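PDB 7BVE: integral membrane indolylacetylinositol arabinosyltransferase EmbC from Mycolicibacterium smegmatis, which probably polymerises arabinose into cell-wall arabinan as a membrane-embedded arabinosyltransferase, here with the antituberculosis drug ethambutol bound. Local coordinates for residues F310-D315 and G418-F423; G381-P386 and W572-G577; G428-G433 and I559-A564; L496-E501 and M565-T570. All blocks are in the same frame, centred on the assembly; numbering follows the deposited sequence.

How the interactions relate
All four contacts lie in the GT-C-type membrane region and grade from its buried core to a subunit interface. Interaction 2 is the fully buried one: charged and imidazole groups gather beside phosphate and ethambutol. Interaction 1 lies nearer the surface, where aromatic side chains meet the end of helix 409-422; its Tyr313 OH packs on Pro384 of interaction 2. Interaction 3 joins small and aliphatic residues, further along the chain after helix 409-422, to helix 548-564, and Leu422 of interaction 1 touches Ile429. Interaction 4 takes up the loop after helix 548-564, mixes a backbone hydrogen bond and a carboxylate with thioether and aromatic packing, reaches the second subunit, and shares the phosphate with interaction 2.

Interaction 1: F310-D315 and G418-F423; sequences FGWYYD and GALTLF
Trp312 holds CG in the crowded position between its own backbone N and carbonyl carbon (chi1 57°), and its indole reaches the end of helix 409-422; Phe310 and Phe423 instead keep CG beside the backbone N, anti to the carbonyl carbon. The setting is the membrane region of a GT-C-type glycosyltransferase: residues 310-315 form a turn entering helix 314-320, and residues 418-423 lie at the C-terminal end of helix 409-422. Carbonyls at the C-terminal end of a helix lack partners further along it, and the turn supplies N-H groups. The single N-H of Trp312 NE1 is shared, weakly, between Leu420 O (3.1 Å, a bent 130° at the hydrogen) and Ser424 OG. Gly311 N gives a longer, weak bond to Phe423 O at 3.5 Å. Glycine suits this place because phi and psi are both positive, so that a CB would press on the preceding carbonyl oxygen and on the Tyr314 ring. The indole also has apolar work: Leu420 CG lies 3.9 Å above one face, offset toward the rim, and Tyr313 CB covers the opposite face. The Phe310 and Phe423 side chains cross at about a right angle, CE1 of Phe310 being 4.1 Å from CD1 of Phe423. Helix 470-473 continues the apolar patch, with Leu472 on Trp312 and Leu420 and Ile473 on Phe423. Tyr314, just beyond the touching residues, contacts bound ethambutol. At the indole's five-membered end, Trp312 CD1 sits 3.3 Å from Phe423 O, which lies at the ring's edge near its plane.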
# COMPACT_ATOMS: atom_id res chain seq x y z
N PHE A 310 -0.40 -1.72 -30.78
CA PHE A 310 -1.03 -0.54 -30.23
C PHE A 310 -0.36 0.72 -30.76
O PHE A 310 0.81 0.71 -31.15
CB PHE A 310 -0.97 -0.52 -28.71
CG PHE A 310 -1.67 -1.68 -28.08
CD1 PHE A 310 -3.04 -1.77 -28.09
CD2 PHE A 310 -0.95 -2.66 -27.44
CE1 PHE A 310 -3.68 -2.83 -27.50
CE2 PHE A 310 -1.59 -3.72 -26.84
CZ PHE A 310 -2.96 -3.80 -26.87
N GLY A 311 -1.12 1.81 -30.78
CA GLY A 311 -0.60 3.08 -31.22
C GLY A 311 -0.65 3.29 -32.71
O GLY A 311 0.38 3.55 -33.34
N TRP A 312 -1.83 3.17 -33.30
CA TRP A 312 -2.00 3.48 -34.71
C TRP A 312 -2.01 4.97 -34.99
O TRP A 312 -1.84 5.38 -36.14
CB TRP A 312 -3.29 2.86 -35.26
CG TRP A 312 -4.54 3.26 -34.53
CD1 TRP A 312 -5.12 2.61 -33.49
CD2 TRP A 312 -5.35 4.42 -34.78
NE1 TRP A 312 -6.24 3.28 -33.08
CE2 TRP A 312 -6.40 4.40 -33.86
CE3 TRP A 312 -5.28 5.47 -35.70
CZ2 TRP A 312 -7.38 5.38 -33.82
CZ3 TRP A 312 -6.25 6.44 -35.66
CH2 TRP A 312 -7.29 6.39 -34.73
N TYR A 313 -2.22 5.80 -33.96
CA TYR A 313 -2.40 7.23 -34.13
C TYR A 313 -1.15 8.02 -33.80
O TYR A 313 -1.14 9.25 -33.97
CB TYR A 313 -3.58 7.69 -33.25
CG TYR A 313 -3.28 7.68 -31.79
CD1 TYR A 313 -3.36 6.51 -31.04
CD2 TYR A 313 -2.93 8.86 -31.13
CE1 TYR A 313 -3.06 6.51 -29.70
CE2 TYR A 313 -2.64 8.87 -29.80
CZ TYR A 313 -2.70 7.70 -29.09
OH TYR A 313 -2.41 7.74 -27.76
N TYR A 314 -0.08 7.35 -33.35
CA TYR A 314 1.20 8.02 -33.15
C TYR A 314 1.79 8.47 -34.47
O TYR A 314 2.54 9.45 -34.51
CB TYR A 314 2.17 7.08 -32.46
CG TYR A 314 1.83 6.70 -31.04
CD1 TYR A 314 0.95 7.45 -30.29
CD2 TYR A 314 2.38 5.57 -30.47
CE1 TYR A 314 0.64 7.08 -29.00
CE2 TYR A 314 2.08 5.20 -29.19
CZ TYR A 314 1.21 5.96 -28.46
OH TYR A 314 0.90 5.59 -27.18
N ASP A 315 1.46 7.79 -35.57
CA ASP A 315 1.90 8.24 -36.88
C ASP A 315 1.14 9.48 -37.32
O ASP A 315 1.70 10.36 -37.99
CB ASP A 315 1.73 7.11 -37.88
CG ASP A 315 2.65 5.95 -37.60
OD1 ASP A 315 3.79 6.19 -37.14
OD2 ASP A 315 2.23 4.79 -37.80
N GLY A 418 -15.40 0.20 -32.50
CA GLY A 418 -14.97 -0.49 -31.29
C GLY A 418 -13.67 -1.24 -31.47
O GLY A 418 -12.81 -1.24 -30.58
N ALA A 419 -13.48 -1.87 -32.64
CA ALA A 419 -12.21 -2.52 -32.92
C ALA A 419 -11.10 -1.50 -33.15
O ALA A 419 -9.93 -1.79 -32.93
CB ALA A 419 -12.35 -3.44 -34.14
N LEU A 420 -11.47 -0.30 -33.58
CA LEU A 420 -10.48 0.74 -33.81
C LEU A 420 -9.98 1.33 -32.50
O LEU A 420 -8.79 1.60 -32.35
CB LEU A 420 -11.09 1.82 -34.70
CG LEU A 420 -10.18 2.85 -35.34
CD1 LEU A 420 -9.32 2.15 -36.35
CD2 LEU A 420 -11.01 3.92 -35.99
N THR A 421 -10.88 1.53 -31.54
CA THR A 421 -10.47 2.04 -30.24
C THR A 421 -10.01 0.94 -29.30
O THR A 421 -9.55 1.25 -28.19
CB THR A 421 -11.59 2.83 -29.56
OG1 THR A 421 -12.67 1.95 -29.23
CG2 THR A 421 -12.10 3.90 -30.48
N LEU A 422 -10.15 -0.32 -29.68
CA LEU A 422 -9.58 -1.39 -28.88
C LEU A 422 -8.06 -1.40 -28.97
O LEU A 422 -7.39 -1.83 -28.03
CB LEU A 422 -10.15 -2.73 -29.33
CG LEU A 422 -9.81 -4.01 -28.56
CD1 LEU A 422 -10.39 -3.95 -27.18
CD2 LEU A 422 -10.33 -5.21 -29.31
N PHE A 423 -7.50 -0.91 -30.08
CA PHE A 423 -6.06 -0.93 -30.31
C PHE A 423 -5.43 0.45 -30.25
O PHE A 423 -4.41 0.69 -30.90
CB PHE A 423 -5.76 -1.59 -31.65
CG PHE A 423 -6.07 -3.05 -31.69
CD1 PHE A 423 -5.21 -3.96 -31.10
CD2 PHE A 423 -7.22 -3.50 -32.30
CE1 PHE A 423 -5.50 -5.30 -31.12
CE2 PHE A 423 -7.51 -4.84 -32.32
CZ PHE A 423 -6.65 -5.74 -31.73

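Interaction 2: G381-P386 and W572-G577; sequences GLRPEP and WTHHFG. With PO4 (phosphate ion), chain F.
The guanidinium of Arg383 has His574 CD2 over one face, 3.0 Å above its plane and offset toward the rim, and phosphate O1 at its edge. The His574 ring is turned 71° from that plane, steeply tilted rather than stacked, with Arg383 NH2 in its own plane at the edge. Trp572 CB lies on one face of each histidine ring, over the centre of His575 but toward the rim of His574. Phosphate O2 lies at the edge of His575, in plane. Arg383 NH2 approaches that edge too, 3.6 Å from His575 NE2, and donates a hydrogen bond to phosphate O1 (3.2 Å, 153°). Arginine suits this place because its branched head divides the work: NH1 forms a salt bridge with Asp279, while NH2 has the phosphate and, at 4.0 Å, a long salt bridge with Glu385 OE2, which Thr427 OG1 also meets in a weak hydrogen bond. The plane of the Glu385 carboxylate is only 9° from that of the His575 ring, though the side chains cross obliquely. Opposite Glu385, Gly577 has no CB to crowd the acid's own CB. Ethambutol touches Arg383 and Trp572, placing the contact at the drug pocket. Asp279, Glu385 and the phosphate would stabilise the charged guanidinium; the phosphate's position is consistent with a site for a lipid-phosphate arabinose donor, although the ion may come from the solution.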
# COMPACT_ATOMS: atom_id res chain seq x y z
N GLY A 381 -3.83 15.89 -22.36
CA GLY A 381 -2.55 15.42 -22.84
C GLY A 381 -2.64 14.67 -24.14
O GLY A 381 -3.62 14.79 -24.88
N LEU A 382 -1.61 13.89 -24.41
CA LEU A 382 -1.46 13.15 -25.65
C LEU A 382 -1.77 11.67 -25.51
O LEU A 382 -1.57 10.91 -26.46
CB LEU A 382 -0.04 13.33 -26.19
CG LEU A 382 0.33 14.77 -26.54
CD1 LEU A 382 1.76 14.84 -26.99
CD2 LEU A 382 -0.58 15.27 -27.61
N ARG A 383 -2.26 11.24 -24.35
CA ARG A 383 -2.55 9.84 -24.08
C ARG A 383 -3.75 9.36 -24.90
O ARG A 383 -4.47 10.17 -25.48
CB ARG A 383 -2.77 9.67 -22.58
CG ARG A 383 -1.47 9.70 -21.81
CD ARG A 383 -1.61 9.30 -20.37
NE ARG A 383 -2.08 7.92 -20.23
CZ ARG A 383 -1.29 6.86 -20.33
NH1 ARG A 383 -0.00 7.00 -20.58
NH2 ARG A 383 -1.80 5.65 -20.19
N PRO A 384 -3.97 8.05 -25.02
CA PRO A 384 -5.12 7.58 -25.80
C PRO A 384 -6.46 7.68 -25.09
O PRO A 384 -7.46 7.25 -25.67
CB PRO A 384 -4.77 6.11 -26.07
CG PRO A 384 -3.91 5.72 -24.98
CD PRO A 384 -3.08 6.91 -24.69
N GLU A 385 -6.54 8.25 -23.90
CA GLU A 385 -7.74 8.31 -23.08
C GLU A 385 -8.91 9.10 -23.70
O GLU A 385 -10.05 8.61 -23.63
CB GLU A 385 -7.38 8.88 -21.70
CG GLU A 385 -6.24 8.16 -21.01
CD GLU A 385 -6.62 6.79 -20.56
OE1 GLU A 385 -7.79 6.61 -20.19
OE2 GLU A 385 -5.76 5.89 -20.57
N PRO A 386 -8.72 10.30 -24.31
CA PRO A 386 -9.87 10.90 -25.01
C PRO A 386 -10.35 10.14 -26.23
O PRO A 386 -11.55 10.18 -26.54
CB PRO A 386 -9.34 12.29 -25.40
CG PRO A 386 -7.91 12.18 -25.38
CD PRO A 386 -7.60 11.26 -24.29
N TRP A 572 -2.44 2.07 -13.18
CA TRP A 572 -2.24 3.48 -12.92
C TRP A 572 -3.58 4.17 -12.67
O TRP A 572 -4.65 3.61 -12.91
CB TRP A 572 -1.52 4.16 -14.07
CG TRP A 572 -0.13 3.71 -14.21
CD1 TRP A 572 0.36 2.82 -15.12
CD2 TRP A 572 0.97 4.08 -13.39
NE1 TRP A 572 1.70 2.62 -14.92
CE2 TRP A 572 2.10 3.38 -13.86
CE3 TRP A 572 1.12 4.94 -12.30
CZ2 TRP A 572 3.35 3.52 -13.28
CZ3 TRP A 572 2.36 5.07 -11.73
CH2 TRP A 572 3.46 4.37 -12.22
N THR A 573 -3.50 5.39 -12.17
CA THR A 573 -4.68 6.16 -11.80
C THR A 573 -5.23 6.96 -12.97
O THR A 573 -6.44 7.19 -13.05
CB THR A 573 -4.34 7.05 -10.61
OG1 THR A 573 -3.77 6.25 -9.57
CG2 THR A 573 -5.55 7.71 -10.03
N HIS A 574 -4.39 7.33 -13.93
CA HIS A 574 -4.87 8.04 -15.12
C HIS A 574 -5.54 7.14 -16.14
O HIS A 574 -5.87 7.62 -17.22
CB HIS A 574 -3.74 8.81 -15.80
CG HIS A 574 -2.52 8.00 -16.06
ND1 HIS A 574 -1.47 7.93 -15.17
CD2 HIS A 574 -2.17 7.21 -17.10
CE1 HIS A 574 -0.53 7.14 -15.66
NE2 HIS A 574 -0.93 6.69 -16.83
N HIS A 575 -5.77 5.87 -15.83
CA HIS A 575 -6.58 5.02 -16.68
C HIS A 575 -8.06 5.18 -16.42
O HIS A 575 -8.86 4.56 -17.12
CB HIS A 575 -6.20 3.56 -16.50
CG HIS A 575 -4.81 3.23 -16.95
ND1 HIS A 575 -4.22 2.01 -16.72
CD2 HIS A 575 -3.89 3.97 -17.61
CE1 HIS A 575 -3.00 2.01 -17.22
NE2 HIS A 575 -2.78 3.19 -17.77
N PHE A 576 -8.45 5.97 -15.42
CA PHE A 576 -9.86 6.26 -15.19
C PHE A 576 -10.41 7.30 -16.15
O PHE A 576 -11.60 7.59 -16.10
CB PHE A 576 -10.10 6.75 -13.76
CG PHE A 576 -10.00 5.68 -12.72
CD1 PHE A 576 -11.00 4.73 -12.58
CD2 PHE A 576 -8.95 5.66 -11.82
CE1 PHE A 576 -10.92 3.76 -11.61
CE2 PHE A 576 -8.87 4.69 -10.84
CZ PHE A 576 -9.86 3.75 -10.74
N GLY A 577 -9.58 7.86 -17.02
CA GLY A 577 -10.02 8.86 -17.97
C GLY A 577 -10.89 8.34 -19.09
O GLY A 577 -11.42 9.15 -19.85
P PO4 F . 0.36 2.17 -20.25
O1 PO4 F . -0.51 2.90 -21.26
O2 PO4 F . 0.76 3.12 -19.15
O3 PO4 F . -0.41 1.02 -19.68
O4 PO4 F . 1.60 1.65 -20.93

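Interaction 3: G428-G433 and I559-A564; sequences GIAAVG and IISFLA
Residues 428-430 form the end of a 3-10 turn before helix 432-436, and the segment runs in roughly the opposite direction, crossing obliquely, past the final residues of helix 548-564. The backbones come close: the CA atoms of Ala430 and Ser561 are 4.8 Å apart, and those of Gly433 and Ile560 are 4.9 Å apart. Small residues permit this. Gly433 offers a bare CA, and Ile560 lays CG2 against it at 3.7 Å; a CB there would point toward helix 548-564 and crowd Ile560 CB. Ala564 aims its methyl at the other segment, where CB meets Val432 CG2 at 3.8 Å and Ile429 O from the backbone. In return, Ile429 CG2 reaches Ala564 O at 3.4 Å. Ser561 is compact enough to pack beside the Ala430 backbone. Its hydroxyl is satisfied within its own helix, by a hydrogen bond with Ile557 O one turn earlier. On the far side of the helix, Phe562 stacks on Phe579 and packs on leucines of helix 517-539. Glycine, alanine and serine bringing neighbouring helices together are characteristic of membrane helix packing, here within the GT-C-type transmembrane bundle.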
# COMPACT_ATOMS: atom_id res chain seq x y z
N GLY A 428 -7.68 0.28 -23.81
CA GLY A 428 -8.81 0.24 -24.70
C GLY A 428 -9.69 -0.97 -24.57
O GLY A 428 -10.68 -1.08 -25.29
N ILE A 429 -9.37 -1.88 -23.64
CA ILE A 429 -10.18 -3.07 -23.39
C ILE A 429 -11.50 -2.74 -22.72
O ILE A 429 -12.38 -3.59 -22.63
CB ILE A 429 -9.33 -4.06 -22.56
CG1 ILE A 429 -9.84 -5.50 -22.67
CG2 ILE A 429 -9.27 -3.64 -21.11
CD1 ILE A 429 -8.90 -6.51 -22.10
N ALA A 430 -11.69 -1.49 -22.27
CA ALA A 430 -12.98 -1.07 -21.73
C ALA A 430 -14.07 -0.95 -22.79
O ALA A 430 -15.24 -0.84 -22.43
CB ALA A 430 -12.81 0.26 -21.00
N ALA A 431 -13.72 -0.98 -24.08
CA ALA A 431 -14.73 -0.95 -25.13
C ALA A 431 -15.43 -2.29 -25.32
O ALA A 431 -16.42 -2.37 -26.07
CB ALA A 431 -14.12 -0.51 -26.45
N VAL A 432 -14.98 -3.35 -24.64
CA VAL A 432 -15.66 -4.63 -24.77
C VAL A 432 -17.00 -4.61 -24.04
O VAL A 432 -17.84 -5.46 -24.32
CB VAL A 432 -14.79 -5.80 -24.27
CG1 VAL A 432 -13.42 -5.77 -24.92
CG2 VAL A 432 -14.72 -5.85 -22.76
N GLY A 433 -17.23 -3.65 -23.15
CA GLY A 433 -18.55 -3.50 -22.57
C GLY A 433 -19.57 -3.06 -23.60
O GLY A 433 -20.64 -3.67 -23.73
N ILE A 559 -20.81 -1.04 -15.79
CA ILE A 559 -20.38 -2.16 -14.94
C ILE A 559 -19.38 -3.05 -15.68
O ILE A 559 -18.35 -3.47 -15.11
CB ILE A 559 -21.60 -2.95 -14.44
CG1 ILE A 559 -22.42 -2.07 -13.50
CG2 ILE A 559 -21.18 -4.19 -13.68
CD1 ILE A 559 -23.75 -2.66 -13.16
N ILE A 560 -19.62 -3.32 -16.97
CA ILE A 560 -18.69 -4.18 -17.70
C ILE A 560 -17.38 -3.44 -17.99
O ILE A 560 -16.32 -4.06 -18.09
CB ILE A 560 -19.36 -4.74 -18.97
CG1 ILE A 560 -20.60 -5.54 -18.60
CG2 ILE A 560 -18.49 -5.76 -19.67
CD1 ILE A 560 -21.46 -5.89 -19.79
N SER A 561 -17.41 -2.11 -18.05
CA SER A 561 -16.16 -1.35 -18.19
C SER A 561 -15.31 -1.44 -16.92
O SER A 561 -14.09 -1.64 -17.01
CB SER A 561 -16.47 0.10 -18.53
OG SER A 561 -17.12 0.20 -19.78
N PHE A 562 -15.94 -1.30 -15.75
CA PHE A 562 -15.23 -1.53 -14.49
C PHE A 562 -14.65 -2.94 -14.39
O PHE A 562 -13.55 -3.12 -13.87
CB PHE A 562 -16.13 -1.29 -13.28
CG PHE A 562 -16.19 0.13 -12.84
CD1 PHE A 562 -15.13 0.69 -12.14
CD2 PHE A 562 -17.32 0.89 -13.04
CE1 PHE A 562 -15.17 1.98 -11.70
CE2 PHE A 562 -17.38 2.19 -12.60
CZ PHE A 562 -16.31 2.74 -11.93
N LEU A 563 -15.39 -3.95 -14.86
CA LEU A 563 -14.86 -5.30 -14.75
C LEU A 563 -13.76 -5.57 -15.77
O LEU A 563 -12.82 -6.32 -15.49
CB LEU A 563 -15.97 -6.34 -14.89
CG LEU A 563 -16.94 -6.42 -13.72
CD1 LEU A 563 -18.04 -7.40 -14.03
CD2 LEU A 563 -16.20 -6.82 -12.46
N ALA A 564 -13.87 -4.99 -16.96
CA ALA A 564 -12.87 -5.24 -17.99
C ALA A 564 -11.58 -4.48 -17.73
O ALA A 564 -10.53 -4.89 -18.22
CB ALA A 564 -13.42 -4.86 -19.36

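Interaction 4: L496-E501 and M565-T570; sequences LAWFDE and MMFTPT. With PO4 (phosphate ion), chain F.
Glu501 starts from CB, which rests 3.9 Å from Met566 CB, with CG anti to the backbone N (chi1 170°). CG stays on the same Met566 CB at 3.8 Å, then the chain bends at chi2 (59°) and lays CD beside the backbone of that methionine. At the tip, OE1 comes 3.3 Å from Met566 CA, and OE2 faces the methyl of Met565, its CE at 4.1 Å. OE1 also forms a salt bridge with Arg504 NH1, which is why a carboxylate can sit among methionines; Arg504 further bonds Thr568 OG1. In the GT-C-type membrane region, the loop between helices 479-492 and 502-508 here meets the loop between helices 548-564 and 582-592. One good hydrogen bond joins them directly, Leu496 N to Pro569 O, at 2.9 Å and 161°, in the plane of the carbonyl. Between these points Trp498 sets its CB 3.8 Å from Phe567 CE1. The flexible Met566 and broad Trp498 also suit the outer side, where they pack on Phe614 and Thr648 of the second subunit. Thr570 OG1 donates a hydrogen bond to phosphate O3 at 2.6 Å. The chemistry is thus divided along the strip: aromatic and thioether groups serve the subunit interface, the paired Arg504 would favour an ionised Glu501, and the threonine hydroxyl faces the anion beside the ethambutol pocket.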
# COMPACT_ATOMS: atom_id res chain seq x y z
N LEU A 496 1.49 -6.57 -14.06
CA LEU A 496 0.73 -7.11 -12.94
C LEU A 496 -0.40 -7.98 -13.46
O LEU A 496 -0.88 -7.82 -14.58
CB LEU A 496 0.19 -5.97 -12.08
CG LEU A 496 1.25 -5.11 -11.42
CD1 LEU A 496 0.62 -3.92 -10.76
CD2 LEU A 496 2.02 -5.92 -10.41
N ALA A 497 -0.83 -8.92 -12.63
CA ALA A 497 -1.87 -9.86 -13.01
C ALA A 497 -3.24 -9.30 -12.68
O ALA A 497 -3.38 -8.17 -12.19
CB ALA A 497 -1.64 -11.21 -12.35
N TRP A 498 -4.28 -10.08 -12.95
CA TRP A 498 -5.64 -9.59 -12.77
C TRP A 498 -6.04 -9.47 -11.31
O TRP A 498 -6.95 -8.71 -10.99
CB TRP A 498 -6.63 -10.51 -13.49
CG TRP A 498 -6.66 -11.90 -12.97
CD1 TRP A 498 -5.89 -12.94 -13.37
CD2 TRP A 498 -7.51 -12.41 -11.94
NE1 TRP A 498 -6.19 -14.06 -12.66
CE2 TRP A 498 -7.19 -13.76 -11.77
CE3 TRP A 498 -8.51 -11.85 -11.14
CZ2 TRP A 498 -7.83 -14.57 -10.84
CZ3 TRP A 498 -9.14 -12.65 -10.22
CH2 TRP A 498 -8.80 -13.99 -10.07
N PHE A 499 -5.38 -10.19 -10.42
CA PHE A 499 -5.66 -10.11 -8.99
C PHE A 499 -4.91 -8.98 -8.31
O PHE A 499 -5.05 -8.80 -7.10
CB PHE A 499 -5.38 -11.45 -8.30
CG PHE A 499 -4.01 -12.01 -8.55
CD1 PHE A 499 -2.93 -11.63 -7.78
CD2 PHE A 499 -3.81 -12.96 -9.54
CE1 PHE A 499 -1.69 -12.16 -8.01
CE2 PHE A 499 -2.57 -13.50 -9.76
CZ PHE A 499 -1.51 -13.09 -9.00
N ASP A 500 -4.12 -8.21 -9.05
CA ASP A 500 -3.44 -7.04 -8.54
C ASP A 500 -4.21 -5.76 -8.81
O ASP A 500 -3.63 -4.67 -8.78
CB ASP A 500 -2.04 -6.94 -9.13
CG ASP A 500 -1.13 -8.02 -8.62
OD1 ASP A 500 -1.31 -8.44 -7.47
OD2 ASP A 500 -0.23 -8.45 -9.37
N GLU A 501 -5.52 -5.87 -9.04
CA GLU A 501 -6.37 -4.72 -9.34
C GLU A 501 -6.55 -3.80 -8.15
O GLU A 501 -6.85 -2.62 -8.33
CB GLU A 501 -7.70 -5.25 -9.90
CG GLU A 501 -8.86 -4.27 -10.09
CD GLU A 501 -8.56 -3.11 -11.03
OE1 GLU A 501 -7.68 -3.22 -11.90
OE2 GLU A 501 -9.24 -2.07 -10.91
N MET A 565 -11.64 -3.40 -16.97
CA MET A 565 -10.44 -2.63 -16.68
C MET A 565 -9.42 -3.40 -15.75
O MET A 565 -8.29 -2.95 -15.57
CB MET A 565 -10.87 -1.30 -16.07
CG MET A 565 -9.83 -0.19 -16.03
SD MET A 565 -10.49 1.29 -15.25
CE MET A 565 -10.69 0.69 -13.58
N MET A 566 -9.71 -4.56 -15.17
CA MET A 566 -8.74 -5.25 -14.33
C MET A 566 -7.74 -6.08 -15.13
O MET A 566 -6.79 -6.59 -14.54
CB MET A 566 -9.42 -6.18 -13.33
CG MET A 566 -10.12 -7.36 -13.93
SD MET A 566 -10.81 -8.50 -12.72
CE MET A 566 -12.16 -7.53 -12.05
N PHE A 567 -7.92 -6.23 -16.43
CA PHE A 567 -7.02 -7.02 -17.26
C PHE A 567 -6.01 -6.16 -18.01
O PHE A 567 -5.56 -6.54 -19.09
CB PHE A 567 -7.82 -7.87 -18.25
CG PHE A 567 -8.63 -8.94 -17.60
CD1 PHE A 567 -8.03 -10.11 -17.17
CD2 PHE A 567 -9.99 -8.80 -17.44
CE1 PHE A 567 -8.77 -11.10 -16.57
CE2 PHE A 567 -10.74 -9.79 -16.84
CZ PHE A 567 -10.12 -10.94 -16.41
N THR A 568 -5.66 -5.05 -17.48
CA THR A 568 -4.62 -4.21 -18.04
C THR A 568 -3.29 -4.52 -17.37
O THR A 568 -3.25 -4.87 -16.19
CB THR A 568 -4.95 -2.73 -17.86
OG1 THR A 568 -5.01 -2.42 -16.46
CG2 THR A 568 -6.29 -2.42 -18.48
N PRO A 569 -2.17 -4.44 -18.09
CA PRO A 569 -0.89 -4.85 -17.50
C PRO A 569 -0.36 -3.90 -16.44
O PRO A 569 0.37 -4.34 -15.55
CB PRO A 569 0.05 -4.91 -18.70
CG PRO A 569 -0.84 -5.05 -19.87
CD PRO A 569 -2.05 -4.26 -19.54
N THR A 570 -0.68 -2.62 -16.52
CA THR A 570 -0.23 -1.63 -15.56
C THR A 570 -1.43 -1.04 -14.85
O THR A 570 -2.48 -0.81 -15.45
CB THR A 570 0.57 -0.52 -16.23
OG1 THR A 570 -0.25 0.13 -17.19
CG2 THR A 570 1.79 -1.09 -16.92
P PO4 F . 0.36 2.17 -20.25
O1 PO4 F . -0.51 2.90 -21.26
O2 PO4 F . 0.76 3.12 -19.15
O3 PO4 F . -0.41 1.02 -19.68
O4 PO4 F . 1.60 1.65 -20.93